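L-lysine 6-oxidase (Marinomonas mediterranea, PDB 3WEU) oxidises the epsilon-amino group of L-lysine with a cysteine tryptophylquinone cofactor, releasing hydrogen peroxide that makes the enzyme antibacterial. Local coordinates at the interface of chains A and B. Coordinates in Å, arbitrary orientation; residue numbers count along the deposited sequence, not the author numbering. Chains: chain A/B, L-lysine 6-oxidase.

The interface of chains A and B. Residues chain A 661, 663-664, 672; chain B 663-665, 667, 669.
The flat side-chain amide of A:Gln664 has the backbone of B:Gly667 over one face, with CD 3.9 Å from the CA of B:Gly667. Polar partners take its two ends. At the nitrogen end, NE2 gives a nearly straight hydrogen bond of 2.9 Å to the backbone O of B:Gln664 (171° at H). The acceptor lies in the amide plane of A:Gln664, but the donor sits above the carbonyl plane of B:Gln664, about 43° out of it. NE2 of A:Gln664 also contacts a water at 3.1 Å, and this water links on, more loosely, to the backbone O of B:Val665. At the oxygen end, OE1 accepts a hydrogen bond of 2.9 Å from the backbone N of A:Leu661, which sits above the amide plane. Bonds at both ends fix the rotation of the group.

The two-fold axis repeats the bond: NE2 of B:Gln664 reaches the backbone O of A:Gln664 at 3.0 Å. Both glutamines turn CG anti to the carbonyl carbon and run extended beyond it (chi2 near 180°), so each lies alongside the other's backbone. CA of A:Gln664 and CA of B:Gln664 lie 4.1 Å apart. At the flank, CD1 of A:Leu661 packs on the O of B:Gly667 at 3.6 Å.

The enzyme is a homotetramer, and this contact probably helps hold two subunits together. The patch pairs the short helices 662-666, each following strand 656-661. They meet on the two-fold axis among the crossing arms, away from the main bodies.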
loop_
_atom_site.group_PDB
_atom_site.type_symbol
_atom_site.label_atom_id
_atom_site.label_comp_id
_atom_site.label_asym_id
_atom_site.label_seq_id
_atom_site.Cartn_x
_atom_site.Cartn_y
_atom_site.Cartn_z
ATOM N N LEU A 661 -20.552 17.578 9.376
ATOM C CA LEU A 661 -20.955 18.229 10.585
ATOM C C LEU A 661 -19.988 17.901 11.719
ATOM O O LEU A 661 -19.575 16.747 11.847
ATOM C CB LEU A 661 -22.393 17.873 10.951
ATOM C CG LEU A 661 -23.412 18.204 9.863
ATOM C CD1 LEU A 661 -24.767 17.767 10.354
ATOM C CD2 LEU A 661 -23.415 19.694 9.399
ATOM N N GLY A 663 -20.307 17.303 14.772
ATOM C CA GLY A 663 -20.742 16.226 15.639
ATOM C C GLY A 663 -20.612 14.862 15.033
ATOM O O GLY A 663 -20.722 13.842 15.751
ATOM N N GLN A 664 -20.400 14.805 13.741
ATOM C CA GLN A 664 -20.071 13.541 13.094
ATOM C C GLN A 664 -18.739 13.036 13.591
ATOM O O GLN A 664 -18.556 11.855 13.747
ATOM C CB GLN A 664 -20.094 13.597 11.603
ATOM C CG GLN A 664 -21.488 13.745 11.049
ATOM C CD GLN A 664 -21.510 13.829 9.573
ATOM O OE1 GLN A 664 -21.627 14.915 8.995
ATOM N NE2 GLN A 664 -21.450 12.678 8.918
ATOM N N ASN A 672 -23.067 20.018 15.698
ATOM C CA ASN A 672 -23.487 20.109 14.329
ATOM C C ASN A 672 -23.908 21.484 13.911
ATOM O O ASN A 672 -24.209 21.642 12.760
ATOM C CB ASN A 672 -24.695 19.189 14.053
ATOM C CG ASN A 672 -24.306 17.733 14.146
ATOM O OD1 ASN A 672 -23.109 17.376 14.253
ATOM N ND2 ASN A 672 -25.309 16.868 14.035
ATOM N N GLY B 663 -25.975 8.490 13.468
ATOM C CA GLY B 663 -25.981 9.816 12.900
ATOM C C GLY B 663 -24.594 10.373 12.629
ATOM O O GLY B 663 -24.464 11.329 11.841
ATOM N N GLN B 664 -23.565 9.757 13.182
ATOM C CA GLN B 664 -22.186 10.070 12.770
ATOM C C GLN B 664 -21.976 9.691 11.345
ATOM O O GLN B 664 -21.234 10.335 10.629
ATOM C CB GLN B 664 -21.128 9.419 13.622
ATOM C CG GLN B 664 -21.177 9.914 15.036
ATOM C CD GLN B 664 -20.139 9.313 15.951
ATOM O OE1 GLN B 664 -20.446 8.488 16.820
ATOM N NE2 GLN B 664 -18.909 9.799 15.841
ATOM N N VAL B 665 -22.587 8.596 10.912
ATOM C CA VAL B 665 -22.493 8.145 9.553
ATOM C C VAL B 665 -23.450 8.900 8.664
ATOM O O VAL B 665 -23.129 9.220 7.518
ATOM C CB VAL B 665 -22.859 6.629 9.448
ATOM C CG1 VAL B 665 -22.843 6.137 8.022
ATOM C CG2 VAL B 665 -21.955 5.792 10.331
ATOM N N GLY B 667 -25.234 11.741 9.191
ATOM C CA GLY B 667 -25.370 13.201 9.319
ATOM C C GLY B 667 -26.647 13.660 9.973
ATOM O O GLY B 667 -26.855 14.845 10.126
ATOM N N SER B 669 -28.809 13.662 13.290
ATOM C CA SER B 669 -28.676 13.405 14.711
ATOM C C SER B 669 -29.862 12.614 15.283
ATOM O O SER B 669 -29.726 11.966 16.286
ATOM C CB SER B 669 -28.561 14.714 15.525
ATOM O OG SER B 669 -29.697 15.475 15.200
HETATM O O HOH W 1 -22.661 12.121 6.098
#